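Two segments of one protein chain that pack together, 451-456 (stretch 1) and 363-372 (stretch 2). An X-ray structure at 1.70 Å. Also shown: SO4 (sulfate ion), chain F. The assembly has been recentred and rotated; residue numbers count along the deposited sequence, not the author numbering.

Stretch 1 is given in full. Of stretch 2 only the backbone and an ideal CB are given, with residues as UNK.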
# COMPACT_ATOMS: atom_id res chain seq x y z
N LEU A 451 5.16 -7.95 -4.01
CA LEU A 451 4.96 -9.33 -3.63
C LEU A 451 6.12 -10.28 -3.89
O LEU A 451 6.07 -11.41 -3.49
CB LEU A 451 3.72 -9.88 -4.32
CG LEU A 451 2.41 -9.36 -3.73
CD1 LEU A 451 1.33 -9.30 -4.78
CD2 LEU A 451 1.98 -10.22 -2.56
N ARG A 452 7.17 -9.81 -4.55
CA ARG A 452 8.20 -10.73 -5.01
C ARG A 452 8.88 -11.50 -3.89
O ARG A 452 9.15 -12.67 -4.02
CB ARG A 452 9.25 -10.02 -5.85
CG ARG A 452 10.08 -10.98 -6.67
CD ARG A 452 10.98 -10.24 -7.62
NE ARG A 452 10.28 -9.78 -8.80
CZ ARG A 452 9.86 -10.56 -9.79
NH1 ARG A 452 9.25 -10.02 -10.82
NH2 ARG A 452 10.05 -11.86 -9.75
N HIS A 453 9.16 -10.80 -2.81
CA HIS A 453 9.87 -11.39 -1.69
C HIS A 453 9.05 -11.31 -0.43
O HIS A 453 9.56 -11.09 0.63
CB HIS A 453 11.21 -10.72 -1.52
CG HIS A 453 12.03 -10.74 -2.76
ND1 HIS A 453 12.41 -11.92 -3.36
CD2 HIS A 453 12.52 -9.75 -3.52
CE1 HIS A 453 13.11 -11.64 -4.44
NE2 HIS A 453 13.20 -10.33 -4.56
N SER A 454 7.75 -11.44 -0.58
CA SER A 454 6.88 -11.40 0.57
C SER A 454 5.86 -12.52 0.49
O SER A 454 5.62 -13.07 -0.56
CB SER A 454 6.20 -10.05 0.68
OG SER A 454 5.31 -9.88 -0.37
N GLY A 455 5.33 -12.89 1.63
CA GLY A 455 4.27 -13.90 1.67
C GLY A 455 2.86 -13.30 1.76
O GLY A 455 1.83 -14.01 1.84
N GLY A 456 2.77 -11.99 1.86
CA GLY A 456 1.51 -11.31 1.98
C GLY A 456 1.62 -9.84 1.72
O GLY A 456 2.74 -9.28 1.71
N UNK A 363 18.72 -3.96 -3.33
CA UNK A 363 17.48 -4.01 -2.50
C UNK A 363 16.79 -5.36 -2.77
O UNK A 363 16.32 -6.05 -1.84
CB UNK A 363 16.54 -2.85 -2.82
N UNK A 364 16.72 -5.75 -4.05
CA UNK A 364 16.11 -7.04 -4.41
C UNK A 364 16.77 -8.21 -3.70
O UNK A 364 16.10 -9.10 -3.13
CB UNK A 364 16.19 -7.26 -5.92
N UNK A 365 18.09 -8.30 -3.78
CA UNK A 365 18.74 -9.45 -3.19
C UNK A 365 18.72 -9.41 -1.64
O UNK A 365 18.69 -10.48 -1.04
CB UNK A 365 20.18 -9.53 -3.70
N UNK A 366 18.77 -8.24 -1.01
CA UNK A 366 18.76 -8.19 0.45
C UNK A 366 17.38 -8.54 0.98
O UNK A 366 17.26 -9.22 2.01
CB UNK A 366 19.19 -6.81 0.95
N UNK A 367 16.36 -8.09 0.25
CA UNK A 367 14.96 -8.46 0.61
C UNK A 367 14.69 -9.92 0.39
O UNK A 367 14.01 -10.56 1.18
CB UNK A 367 13.95 -7.64 -0.20
N UNK A 368 15.20 -10.49 -0.71
CA UNK A 368 15.10 -11.93 -0.91
C UNK A 368 15.76 -12.70 0.24
O UNK A 368 15.22 -13.68 0.70
CB UNK A 368 15.74 -12.32 -2.24
N UNK A 369 16.93 -12.24 0.68
CA UNK A 369 17.63 -12.96 1.76
C UNK A 369 16.86 -12.84 3.08
O UNK A 369 16.81 -13.82 3.82
CB UNK A 369 19.05 -12.42 1.93
N UNK A 370 16.24 -11.68 3.29
CA UNK A 370 15.40 -11.52 4.49
C UNK A 370 14.23 -12.50 4.45
O UNK A 370 13.89 -13.13 5.48
CB UNK A 370 14.88 -10.08 4.60
N UNK A 371 13.54 -12.59 3.32
CA UNK A 371 12.40 -13.49 3.21
C UNK A 371 12.85 -14.93 3.38
O UNK A 371 12.17 -15.72 3.97
CB UNK A 371 11.69 -13.31 1.87
N UNK A 372 14.00 -15.25 2.83
CA UNK A 372 14.51 -16.61 2.97
C UNK A 372 14.79 -16.94 4.43
O UNK A 372 14.52 -18.01 4.89
CB UNK A 372 15.78 -16.79 2.14
S SO4 F . 8.81 -12.55 -13.41
O1 SO4 F . 9.59 -12.64 -14.68
O2 SO4 F . 7.67 -13.48 -13.43
O3 SO4 F . 8.34 -11.12 -13.31
O4 SO4 F . 9.66 -13.02 -12.33

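Stretch 2 is a continuous helix whose backbone N-H groups, from 367 to 372, are used in i to i-4 hydrogen bonds, so proline, which has no N-H, would not suit these positions, and there is little reason for glycine. What stretch 1 presents to it is mainly one residue, H453, whose CB points toward the helix and whose ring lies along it.

Position 363 has no atom of stretch 1 within reach of its CB, so the contact sets no preference; it is C363.

At position 364 CA-to-CB runs sideways, yet the ideal CB stands 4.5 Å from H453 NE2, and the guanidinium of R452 lies farther out on the same side. A ring nitrogen able to donate invites a short acceptor: aspartate or asparagine would suit, and glutamate might if it folded back. The residue is D364. With chi1 at 180° (t), its end comes nearer than its CB, and H453 NE2 donates to D364 OD1 at 2.9 Å with an angle of 166°, close to the ring plane. R452 sends only its aliphatic part this way, CD lying 3.8 Å from D364 OD1, while its NH1 and NH2 bind a sulfate ion.

Positions 365 and 366 see nothing of stretch 1, and any good helix former would do; they are E365 and Q366.

Position 367 points toward stretch 1, its ideal CB 4.2 Å from H453 CD2. Leucine, methionine or alanine would all be plausible. L367 puts its CB obliquely to the ring, and its carbonyl shares a water with stretch 1: the water donates to L367 O at 3.1 Å and to H453 O at 2.7 Å.

Position 368 is tight on one side: its CA is 5.3 Å from H453 CA, its ideal CB is 3.5 Å from H453 CE1, and a gamma atom at m would collide with the ring. Alanine or serine fits easily, and a longer chain could leave by t. A368 lays its methyl over one face of the imidazole, CB 3.8 Å from the ring centroid, a CH-pi contact.

At 369, pointing away, and 370, sideways but too distant, stretch 1 asks for nothing; both are alanine, A369 and A370.

Position 371 points toward the turn after the histidine, its ideal CB 3.3 Å from H453 O. A flexible chain that can run along the loop is favoured: glutamine, glutamate, methionine or lysine. Q371 turns at chi2 (73°, p) and reaches past S454 to G455, where its NE2 comes within 3.7 Å of G455 N; this is packing, and its amide finds hydrogen bonds elsewhere in the structure.

Position 372 is out of reach, free for a polar residue, and is K372.

Stretch 2, residues 363-372: CDEQLAAAQK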
# COMPACT_ATOMS: atom_id res chain seq x y z
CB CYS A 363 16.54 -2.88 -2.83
SG CYS A 363 17.04 -1.27 -2.27
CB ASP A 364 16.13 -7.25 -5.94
CG ASP A 364 15.51 -8.59 -6.37
OD1 ASP A 364 14.29 -8.61 -6.56
OD2 ASP A 364 16.16 -9.61 -6.45
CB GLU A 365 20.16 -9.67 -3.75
CG GLU A 365 21.19 -8.68 -3.30
CD GLU A 365 22.61 -8.96 -3.92
OE1 GLU A 365 23.55 -8.14 -3.72
OE2 GLU A 365 22.74 -10.00 -4.62
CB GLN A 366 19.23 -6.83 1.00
CG GLN A 366 20.76 -6.72 0.74
CD GLN A 366 21.51 -5.73 1.59
OE1 GLN A 366 20.99 -5.08 2.50
NE2 GLN A 366 22.77 -5.51 1.19
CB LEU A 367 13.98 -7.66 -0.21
CG LEU A 367 13.67 -6.27 0.24
CD1 LEU A 367 12.80 -5.57 -0.77
CD2 LEU A 367 12.92 -6.36 1.59
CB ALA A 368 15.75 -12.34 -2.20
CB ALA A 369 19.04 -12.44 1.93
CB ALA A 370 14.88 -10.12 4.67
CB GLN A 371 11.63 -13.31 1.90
CG GLN A 371 10.60 -14.38 1.61
CD GLN A 371 9.37 -14.27 2.47
OE1 GLN A 371 9.35 -13.54 3.43
NE2 GLN A 371 8.35 -15.01 2.13
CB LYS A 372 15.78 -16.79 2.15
CG LYS A 372 16.32 -18.19 2.13
CD LYS A 372 17.47 -18.29 1.14
CE LYS A 372 17.84 -19.72 0.88
NZ LYS A 372 18.23 -20.40 2.13
O HOH W 1 11.25 -9.49 1.93
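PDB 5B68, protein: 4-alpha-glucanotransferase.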